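Side-chain contacts in Rho guanine nucleotide exchange factor 12 (Homo sapiens, PDB 1TXD), which acts as a guanine nucleotide exchange factor for RhoA and may stimulate GTP hydrolysis by the G-protein alpha subunits GNA12 and GNA13: residues P62-K67 / K136-K141; Q52-E57 / Q146-D151; N183-T188 / E195-A200. The protein carries 1 engineered substitution. All coordinates share one frame; numbering follows the deposited sequence.

Contact 1: residues P62-K67 / K136-K141; sequences PSELRK and KSRQKK
Glu64 and Arg138 meet in a lone salt bridge on the surface of the helical DH (RhoGEF) domain, joining helix 62-69 to helix 128-141. Carboxylate oxygen Glu64 OE2 sits over the centre of one face of the Arg138 guanidinium, 3.2 Å from Arg138 CZ, and the charged pair is closest between Glu64 OE2 and Arg138 NE at 3.3 Å. Because the oxygen lies well above the guanidinium plane, no N-H points at it; the attraction is one of charges without a hydrogen bond. The two planes are 28° apart, and only OE2 lies over the centre of the guanidinium; the rest of the carboxylate is displaced to one side, while the side chains as a whole cross at about a right angle. Apolar parts follow the charges, with Glu64 CG 4.1 Å from Arg138 CD.

The contact spans two helices that keep their distance, the nearest alpha carbons, Glu64 CA and Arg138 CA, being 8.6 Å apart, and it buries little surface. Glu64 crosses the gap with a chain extended beyond CG, whereas Arg138 folds at its second and third torsions (chi2 -44°, chi3 -60°), which turns the guanidinium face to the acid. Replacing Arg138 with an alanine would probably leave Glu64 OE2 without its opposite charge and break the one link between these two segments.

Further out, Arg138 also packs on Leu60 and on Phe145 of helix 143-154. On the opposing helix, Leu65 packs on Tyr51 of helix 20-57. The other carboxylate oxygen has a separate task: Glu64 OE1 accepts a hydrogen bond from the backbone N of Ser61, just ahead of the helix.

Contact 2: residues Q52-E57 / Q146-D151; sequences QRVSRE and QTFVQD
Val54 and Phe148 are the closest pair along two nearly antiparallel helical segments, whose axes approach to 11.1 Å with 151° between their directions and whose alpha carbons, Val54 CA and Phe148 CA, are 7.3 Å apart. Phe148 fills most of that interval. Its CG stands anti to the backbone N (chi1 171°), which carries the ring across to helix 20-57, where three residues receive it.

Val54 covers one face in a CH-pi contact: its CB lies 4.0 Å from the centroid of the Phe148 ring, displaced toward the rim. The far end of the ring also reaches the main chain, Phe148 CZ coming to 3.5 Å from Val54 N. Beta-branched Val54 adds its CG2 beside the CD2 and CE2 side of the ring, at about 4.1 Å from each of Phe148 CD2 and CE2.

The ring edge belongs to the other two. Arg53 CB lies in the ring plane, 3.5 Å from Phe148 CE1, and only this base of the arginine takes part, for the chain then bends and its guanidinium leads away. Glu57, one turn on, brings OE2 to 3.3 Å from Phe148 CD1, near the ring plane, with its carboxylate turned 80° to the ring. An acid oxygen at this edge faces the slightly positive ring hydrogens, which probably makes the approach mildly favourable. Carbon atoms of Val54 thus lie over the face, while the edge meets both Arg53 CB and the acid oxygen of Glu57; there is no hydrogen bond between the segments.

The contact joins the C-terminal end of helix 20-57 to helix 143-154 within the DH helical bundle. Val54 is shared with a third helix, touching Leu65 and Phe69 of helix 62-69, and it also meets Ile59 and Leu60 in the connecting loop.

Contact 3: residues N183-T188 / E195-A200; sequences NIAKYT and EKVKKA
Ile184 opens the meeting of helix 169-186 with helix 191-230, its CB lying 4.1 Å from Val197 CG1. The side chains cross at about a right angle, and the branch methyl Ile184 CG2 meets the same valine methyl.

Next comes Ala185, the point of closest backbone approach, where Ala185 CA and Val197 CA are only 5.5 Å apart. A methyl side chain suits so narrow a gap. Ala185 CB touches Val197 CG1 at 3.5 Å and, along the second helix, Lys198 CG at 3.6 Å, so it rests against two successive residues. With chi1 at 171°, Val197 swings CG1 away from its own amide toward the alanine, and from there it also reaches the main chain, at 3.4 Å from Ala185 N. Lys198 contributes the aliphatic base of its chain.

The helix ends before Thr188, which faces Val197 more loosely, its OG1 standing 4.4 Å from Val197 CG2. That hydroxyl donates to the carbonyl of Ile184, with 2.8 Å between Thr188 OG1 and Ile184 O; the donor approaches from above the carbonyl plane, 48° out of it. The bond ties the chain back onto the end of the helix it has just left.

The arrangement is a helical hairpin of the DH domain, with a short connection between its arms. Ile184 also packs on Val28 and Leu32 of helix 20-57, while Ala200 rests on Leu105 and Leu106 of helix 102-109, so that one arm packs on helix 20-57 and the other on helix 102-109.

All three contacts lie in the DH domain, the helical part of this DH/PH fragment. Contacts 1 and 2 are neighbours, their centres 12 Å apart, and join two consecutive helix pairs: helices 20-57 and 62-69 on one side, 128-141 and 143-154 on the other. Along the chain, contact 1 falls between the two segments of contact 2, and Gln139 packing on Val149 connects them directly. Contact 3 comes later, about 43 Å away between centres, where helix 169-186 turns into the long helix 191-230. Helix 20-57 runs between the two regions of the exchange-factor domain, supplying a segment of contact 2 and packing beside contact 3 through its N-terminal half.

Contact 1: residues P62-K67 / K136-K141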
loop_
_atom_site.group_PDB
_atom_site.type_symbol
_atom_site.label_atom_id
_atom_site.label_comp_id
_atom_site.label_asym_id
_atom_site.label_seq_id
_atom_site.Cartn_x
_atom_site.Cartn_y
_atom_site.Cartn_z
ATOM N N PRO A 62 -20.721 8.573 6.367
ATOM C CA PRO A 62 -20.337 8.404 4.969
ATOM C C PRO A 62 -18.814 8.416 4.824
ATOM O O PRO A 62 -18.293 7.559 4.154
ATOM C CB PRO A 62 -21.019 9.593 4.254
ATOM C CG PRO A 62 -22.273 9.805 5.050
ATOM C CD PRO A 62 -21.747 9.623 6.503
ATOM N N SER A 63 -18.104 9.259 5.562
ATOM C CA SER A 63 -16.652 9.362 5.379
ATOM C C SER A 63 -15.843 8.204 6.010
ATOM O O SER A 63 -14.803 7.785 5.506
ATOM C CB SER A 63 -16.218 10.679 5.953
ATOM O OG SER A 63 -14.827 10.726 5.860
ATOM N N GLU A 64 -16.317 7.710 7.146
ATOM C CA GLU A 64 -15.731 6.549 7.819
ATOM C C GLU A 64 -15.906 5.316 6.992
ATOM O O GLU A 64 -14.981 4.580 6.882
ATOM C CB GLU A 64 -16.352 6.338 9.215
ATOM C CG GLU A 64 -16.004 7.414 10.205
ATOM C CD GLU A 64 -16.922 7.533 11.371
ATOM O OE1 GLU A 64 -18.122 7.041 11.378
ATOM O OE2 GLU A 64 -16.610 8.382 12.198
ATOM N N LEU A 65 -17.153 5.010 6.534
ATOM C CA LEU A 65 -17.363 4.008 5.512
ATOM C C LEU A 65 -16.347 4.026 4.350
ATOM O O LEU A 65 -15.782 2.966 3.962
ATOM C CB LEU A 65 -18.718 4.181 4.885
ATOM C CG LEU A 65 -19.839 3.679 5.756
ATOM C CD1 LEU A 65 -21.148 4.035 5.137
ATOM C CD2 LEU A 65 -19.768 2.141 5.902
ATOM N N ARG A 66 -16.194 5.201 3.761
ATOM C CA ARG A 66 -15.273 5.403 2.659
ATOM C C ARG A 66 -13.858 5.182 3.045
ATOM O O ARG A 66 -13.109 4.539 2.302
ATOM C CB ARG A 66 -15.421 6.807 2.084
ATOM C CG ARG A 66 -14.458 7.139 1.015
ATOM C CD ARG A 66 -14.822 8.361 0.163
ATOM N NE ARG A 66 -15.469 9.469 0.869
ATOM C CZ ARG A 66 -14.862 10.338 1.640
ATOM N NH1 ARG A 66 -13.559 10.274 1.819
ATOM N NH2 ARG A 66 -15.550 11.297 2.219
ATOM N N LYS A 67 -13.490 5.648 4.228
ATOM C CA LYS A 67 -12.111 5.475 4.657
ATOM C C LYS A 67 -11.870 3.973 5.011
ATOM O O LYS A 67 -10.773 3.512 4.848
ATOM C CB LYS A 67 -11.806 6.344 5.861
ATOM C CG LYS A 67 -11.342 7.752 5.517
ATOM C CD LYS A 67 -9.828 7.729 5.080
ATOM C CE LYS A 67 -9.398 9.069 4.659
ATOM N NZ LYS A 67 -8.055 9.143 3.905
ATOM N N LYS A 136 -9.030 0.826 13.759
ATOM C CA LYS A 136 -8.544 0.978 15.111
ATOM C C LYS A 136 -9.079 2.199 15.822
ATOM O O LYS A 136 -9.379 2.122 17.008
ATOM C CB LYS A 136 -7.001 1.100 15.182
ATOM C CG LYS A 136 -6.225 -0.148 14.805
ATOM C CD LYS A 136 -4.948 -0.282 15.683
ATOM C CE LYS A 136 -3.879 0.728 15.268
ATOM N NZ LYS A 136 -2.697 0.835 16.250
ATOM N N SER A 137 -9.170 3.334 15.113
ATOM C CA SER A 137 -9.582 4.557 15.764
ATOM C C SER A 137 -11.060 4.461 16.065
ATOM O O SER A 137 -11.449 4.896 17.124
ATOM C CB SER A 137 -9.202 5.851 15.001
ATOM O OG SER A 137 -9.973 6.043 13.843
ATOM N N ARG A 138 -11.876 3.868 15.219
ATOM C CA ARG A 138 -13.314 3.717 15.610
ATOM C C ARG A 138 -13.460 2.671 16.717
ATOM O O ARG A 138 -14.303 2.806 17.566
ATOM C CB ARG A 138 -14.222 3.431 14.442
ATOM C CG ARG A 138 -14.250 4.455 13.261
ATOM C CD ARG A 138 -14.294 5.872 13.657
ATOM N NE ARG A 138 -15.423 6.259 14.450
ATOM C CZ ARG A 138 -15.483 7.420 15.072
ATOM N NH1 ARG A 138 -14.473 8.238 14.984
ATOM N NH2 ARG A 138 -16.560 7.771 15.764
ATOM N N GLN A 139 -12.608 1.642 16.760
ATOM C CA GLN A 139 -12.717 0.648 17.822
ATOM C C GLN A 139 -12.456 1.349 19.181
ATOM O O GLN A 139 -13.129 1.062 20.222
ATOM C CB GLN A 139 -11.704 -0.520 17.608
ATOM C CG GLN A 139 -12.175 -1.443 16.479
ATOM C CD GLN A 139 -11.252 -2.544 16.142
ATOM O OE1 GLN A 139 -10.030 -2.344 15.914
ATOM N NE2 GLN A 139 -11.798 -3.724 16.129
ATOM N N LYS A 140 -11.489 2.275 19.140
ATOM C CA LYS A 140 -10.964 2.961 20.294
ATOM C C LYS A 140 -11.920 4.052 20.842
ATOM O O LYS A 140 -11.941 4.309 22.044
ATOM C CB LYS A 140 -9.587 3.555 19.920
ATOM C CG LYS A 140 -8.930 4.423 20.991
ATOM C CD LYS A 140 -7.840 5.374 20.383
ATOM C CE LYS A 140 -7.822 6.762 21.089
ATOM N NZ LYS A 140 -6.606 6.970 21.958
ATOM N N LYS A 141 -12.730 4.642 19.968
ATOM C CA LYS A 141 -13.570 5.755 20.326
ATOM C C LYS A 141 -15.029 5.429 20.343
ATOM O O LYS A 141 -15.774 6.141 20.976
ATOM C CB LYS A 141 -13.462 6.842 19.297
ATOM C CG LYS A 141 -12.232 7.663 19.344
ATOM C CD LYS A 141 -11.986 8.113 17.879
ATOM C CE LYS A 141 -11.084 9.208 17.820
ATOM N NZ LYS A 141 -10.567 9.470 16.521
#

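Contact 2: residues Q52-E57 / Q146-D151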
loop_
_atom_site.group_PDB
_atom_site.type_symbol
_atom_site.label_atom_id
_atom_site.label_comp_id
_atom_site.label_asym_id
_atom_site.label_seq_id
_atom_site.Cartn_x
_atom_site.Cartn_y
_atom_site.Cartn_z
ATOM N N GLN A 52 -21.925 -4.626 4.366
ATOM C CA GLN A 52 -23.410 -4.518 4.226
ATOM C C GLN A 52 -24.058 -4.342 5.609
ATOM O O GLN A 52 -24.816 -3.418 5.814
ATOM C CB GLN A 52 -23.986 -5.714 3.524
ATOM C CG GLN A 52 -23.747 -5.857 1.977
ATOM C CD GLN A 52 -24.071 -4.621 1.124
ATOM O OE1 GLN A 52 -25.199 -4.046 1.233
ATOM N NE2 GLN A 52 -23.160 -4.271 0.209
ATOM N N ARG A 53 -23.735 -5.199 6.568
ATOM C CA ARG A 53 -24.256 -5.086 7.947
ATOM C C ARG A 53 -24.016 -3.727 8.645
ATOM O O ARG A 53 -24.938 -3.129 9.170
ATOM C CB ARG A 53 -23.662 -6.190 8.830
ATOM C CG ARG A 53 -24.124 -7.599 8.474
ATOM C CD ARG A 53 -25.101 -8.169 9.493
ATOM N NE ARG A 53 -25.460 -9.550 9.218
ATOM C CZ ARG A 53 -26.291 -10.272 9.976
ATOM N NH1 ARG A 53 -26.840 -9.748 11.084
ATOM N NH2 ARG A 53 -26.560 -11.538 9.634
ATOM N N VAL A 54 -22.773 -3.243 8.658
ATOM C CA VAL A 54 -22.470 -2.001 9.328
ATOM C C VAL A 54 -23.158 -0.822 8.677
ATOM O O VAL A 54 -23.538 0.128 9.330
ATOM C CB VAL A 54 -20.933 -1.738 9.354
ATOM C CG1 VAL A 54 -20.453 -1.091 8.086
ATOM C CG2 VAL A 54 -20.594 -0.822 10.507
ATOM N N SER A 55 -23.276 -0.871 7.365
ATOM C CA SER A 55 -23.904 0.186 6.621
ATOM C C SER A 55 -25.387 0.177 7.034
ATOM O O SER A 55 -25.954 1.216 7.341
ATOM C CB SER A 55 -23.669 -0.058 5.113
ATOM O OG SER A 55 -24.488 0.790 4.336
ATOM N N ARG A 56 -25.980 -0.993 7.142
ATOM C CA ARG A 56 -27.389 -1.065 7.575
ATOM C C ARG A 56 -27.568 -0.577 9.014
ATOM O O ARG A 56 -28.597 -0.027 9.337
ATOM C CB ARG A 56 -27.931 -2.488 7.459
ATOM C CG ARG A 56 -28.343 -2.895 6.037
ATOM C CD ARG A 56 -29.261 -4.125 5.993
ATOM N NE ARG A 56 -28.814 -5.218 6.877
ATOM C CZ ARG A 56 -27.989 -6.224 6.533
ATOM N NH1 ARG A 56 -27.477 -6.332 5.303
ATOM N NH2 ARG A 56 -27.674 -7.137 7.452
ATOM N N GLU A 57 -26.575 -0.777 9.880
ATOM C CA GLU A 57 -26.744 -0.396 11.287
ATOM C C GLU A 57 -26.543 1.112 11.438
ATOM O O GLU A 57 -26.989 1.706 12.393
ATOM C CB GLU A 57 -25.837 -1.242 12.217
ATOM C CG GLU A 57 -26.544 -2.564 12.592
ATOM C CD GLU A 57 -25.670 -3.650 13.226
ATOM O OE1 GLU A 57 -26.013 -4.837 13.042
ATOM O OE2 GLU A 57 -24.651 -3.356 13.906
ATOM N N GLN A 146 -16.910 -1.048 18.012
ATOM C CA GLN A 146 -16.157 -2.132 18.661
ATOM C C GLN A 146 -17.067 -3.374 18.797
ATOM O O GLN A 146 -16.667 -4.513 18.477
ATOM C CB GLN A 146 -15.588 -1.703 20.011
ATOM C CG GLN A 146 -14.364 -2.498 20.438
ATOM C CD GLN A 146 -14.740 -3.843 21.043
ATOM O OE1 GLN A 146 -15.843 -3.984 21.540
ATOM N NE2 GLN A 146 -13.870 -4.844 20.899
ATOM N N THR A 147 -18.282 -3.158 19.286
ATOM C CA THR A 147 -19.218 -4.262 19.442
ATOM C C THR A 147 -19.478 -4.906 18.107
ATOM O O THR A 147 -19.314 -6.115 17.944
ATOM C CB THR A 147 -20.557 -3.794 20.071
ATOM O OG1 THR A 147 -20.334 -3.320 21.399
ATOM C CG2 THR A 147 -21.528 -4.989 20.308
ATOM N N PHE A 148 -19.867 -4.093 17.139
ATOM C CA PHE A 148 -20.148 -4.601 15.786
ATOM C C PHE A 148 -19.031 -5.469 15.246
ATOM O O PHE A 148 -19.292 -6.547 14.816
ATOM C CB PHE A 148 -20.460 -3.500 14.782
ATOM C CG PHE A 148 -20.541 -4.018 13.359
ATOM C CD1 PHE A 148 -21.728 -4.518 12.862
ATOM C CD2 PHE A 148 -19.426 -4.122 12.600
ATOM C CE1 PHE A 148 -21.816 -5.041 11.591
ATOM C CE2 PHE A 148 -19.494 -4.649 11.320
ATOM C CZ PHE A 148 -20.707 -5.112 10.827
ATOM N N VAL A 149 -17.792 -4.995 15.309
ATOM C CA VAL A 149 -16.681 -5.674 14.744
ATOM C C VAL A 149 -16.430 -6.976 15.471
ATOM O O VAL A 149 -16.248 -7.994 14.820
ATOM C CB VAL A 149 -15.429 -4.800 14.748
ATOM C CG1 VAL A 149 -14.139 -5.646 14.559
ATOM C CG2 VAL A 149 -15.541 -3.775 13.663
ATOM N N GLN A 150 -16.467 -6.958 16.813
ATOM C CA GLN A 150 -16.262 -8.184 17.577
ATOM C C GLN A 150 -17.344 -9.195 17.281
ATOM O O GLN A 150 -17.064 -10.370 17.121
ATOM C CB GLN A 150 -16.210 -7.904 19.079
ATOM C CG GLN A 150 -15.793 -9.120 19.929
ATOM C CD GLN A 150 -15.849 -8.827 21.407
ATOM O OE1 GLN A 150 -15.845 -7.654 21.817
ATOM N NE2 GLN A 150 -15.915 -9.890 22.230
ATOM N N ASP A 151 -18.597 -8.778 17.248
ATOM C CA ASP A 151 -19.632 -9.718 16.848
ATOM C C ASP A 151 -19.341 -10.302 15.447
ATOM O O ASP A 151 -19.310 -11.547 15.262
ATOM C CB ASP A 151 -20.969 -9.049 16.898
ATOM C CG ASP A 151 -22.105 -10.008 16.645
ATOM O OD1 ASP A 151 -22.714 -9.910 15.563
ATOM O OD2 ASP A 151 -22.467 -10.891 17.456
#

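Contact 3: residues N183-T188 / E195-A200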
loop_
_atom_site.group_PDB
_atom_site.type_symbol
_atom_site.label_atom_id
_atom_site.label_comp_id
_atom_site.label_asym_id
_atom_site.label_seq_id
_atom_site.Cartn_x
_atom_site.Cartn_y
_atom_site.Cartn_z
ATOM N N ASN A 183 2.863 -20.357 -14.987
ATOM C CA ASN A 183 2.763 -21.814 -14.909
ATOM C C ASN A 183 1.927 -22.353 -16.047
ATOM O O ASN A 183 2.213 -23.421 -16.586
ATOM C CB ASN A 183 2.183 -22.263 -13.575
ATOM C CG ASN A 183 3.249 -22.600 -12.574
ATOM O OD1 ASN A 183 4.424 -22.788 -12.927
ATOM N ND2 ASN A 183 2.858 -22.696 -11.316
ATOM N N ILE A 184 0.903 -21.608 -16.426
ATOM C CA ILE A 184 0.142 -21.971 -17.603
ATOM C C ILE A 184 1.109 -21.929 -18.794
ATOM O O ILE A 184 1.167 -22.874 -19.555
ATOM C CB ILE A 184 -1.087 -21.062 -17.789
ATOM C CG1 ILE A 184 -2.049 -21.219 -16.599
ATOM C CG2 ILE A 184 -1.803 -21.433 -19.065
ATOM C CD1 ILE A 184 -3.111 -20.151 -16.495
ATOM N N ALA A 185 1.920 -20.881 -18.902
ATOM C CA ALA A 185 2.852 -20.748 -20.021
ATOM C C ALA A 185 3.829 -21.923 -20.081
ATOM O O ALA A 185 4.140 -22.445 -21.148
ATOM C CB ALA A 185 3.639 -19.465 -19.908
ATOM N N LYS A 186 4.296 -22.320 -18.911
ATOM C CA LYS A 186 5.236 -23.408 -18.763
ATOM C C LYS A 186 4.758 -24.693 -19.444
ATOM O O LYS A 186 5.560 -25.406 -20.044
ATOM C CB LYS A 186 5.470 -23.661 -17.270
ATOM C CG LYS A 186 6.610 -24.580 -16.950
ATOM C CD LYS A 186 6.679 -24.891 -15.459
ATOM C CE LYS A 186 7.657 -26.066 -15.211
ATOM N NZ LYS A 186 8.209 -26.028 -13.847
ATOM N N TYR A 187 3.471 -25.013 -19.314
ATOM C CA TYR A 187 2.918 -26.237 -19.896
ATOM C C TYR A 187 2.107 -25.945 -21.160
ATOM O O TYR A 187 1.115 -26.599 -21.460
ATOM C CB TYR A 187 2.063 -26.969 -18.859
ATOM C CG TYR A 187 2.832 -27.343 -17.615
ATOM C CD1 TYR A 187 3.848 -28.294 -17.660
ATOM C CD2 TYR A 187 2.564 -26.725 -16.398
ATOM C CE1 TYR A 187 4.564 -28.637 -16.512
ATOM C CE2 TYR A 187 3.258 -27.057 -15.266
ATOM C CZ TYR A 187 4.260 -28.015 -15.325
ATOM O OH TYR A 187 4.946 -28.326 -14.184
ATOM N N THR A 188 2.525 -24.931 -21.890
ATOM C CA THR A 188 1.889 -24.599 -23.145
ATOM C C THR A 188 2.942 -24.873 -24.208
ATOM O O THR A 188 4.021 -24.277 -24.203
ATOM C CB THR A 188 1.424 -23.134 -23.163
ATOM O OG1 THR A 188 0.311 -22.948 -22.261
ATOM C CG2 THR A 188 0.882 -22.774 -24.528
ATOM N N GLU A 195 3.095 -17.623 -26.411
ATOM C CA GLU A 195 3.485 -16.210 -26.449
ATOM C C GLU A 195 2.433 -15.271 -25.838
ATOM O O GLU A 195 2.778 -14.279 -25.243
ATOM C CB GLU A 195 3.812 -15.750 -27.872
ATOM C CG GLU A 195 5.057 -14.864 -27.986
ATOM C CD GLU A 195 6.138 -15.170 -26.944
ATOM O OE1 GLU A 195 6.785 -16.235 -27.013
ATOM O OE2 GLU A 195 6.326 -14.341 -26.028
ATOM N N LYS A 196 1.166 -15.604 -26.037
ATOM C CA LYS A 196 0.057 -14.835 -25.536
ATOM C C LYS A 196 -0.032 -14.961 -24.020
ATOM O O LYS A 196 -0.282 -13.960 -23.307
ATOM C CB LYS A 196 -1.245 -15.337 -26.144
ATOM C CG LYS A 196 -1.439 -14.920 -27.581
ATOM C CD LYS A 196 -2.462 -15.814 -28.264
ATOM C CE LYS A 196 -2.441 -15.611 -29.783
ATOM N NZ LYS A 196 -3.819 -15.574 -30.338
ATOM N N VAL A 197 0.146 -16.188 -23.537
ATOM C CA VAL A 197 0.082 -16.464 -22.111
ATOM C C VAL A 197 1.160 -15.648 -21.431
ATOM O O VAL A 197 0.851 -14.910 -20.480
ATOM C CB VAL A 197 0.224 -17.965 -21.773
ATOM C CG1 VAL A 197 0.363 -18.180 -20.272
ATOM C CG2 VAL A 197 -1.000 -18.752 -22.265
ATOM N N LYS A 198 2.395 -15.731 -21.934
ATOM C CA LYS A 198 3.514 -14.985 -21.337
ATOM C C LYS A 198 3.348 -13.469 -21.438
ATOM O O LYS A 198 3.843 -12.746 -20.572
ATOM C CB LYS A 198 4.851 -15.381 -21.950
ATOM C CG LYS A 198 5.323 -16.745 -21.504
ATOM C CD LYS A 198 6.625 -17.163 -22.196
ATOM C CE LYS A 198 7.871 -16.601 -21.494
ATOM N NZ LYS A 198 9.119 -17.235 -22.063
ATOM N N LYS A 199 2.666 -12.991 -22.484
ATOM C CA LYS A 199 2.417 -11.559 -22.630
ATOM C C LYS A 199 1.462 -11.083 -21.502
ATOM O O LYS A 199 1.745 -10.100 -20.826
ATOM C CB LYS A 199 1.865 -11.236 -24.031
ATOM C CG LYS A 199 1.374 -9.770 -24.266
ATOM C CD LYS A 199 1.461 -9.385 -25.752
ATOM C CE LYS A 199 0.293 -8.498 -26.252
ATOM N NZ LYS A 199 0.021 -7.339 -25.365
ATOM N N ALA A 200 0.355 -11.807 -21.319
ATOM C CA ALA A 200 -0.591 -11.592 -20.236
ATOM C C ALA A 200 0.081 -11.676 -18.872
ATOM O O ALA A 200 -0.191 -10.874 -18.003
ATOM C CB ALA A 200 -1.750 -12.602 -20.329
#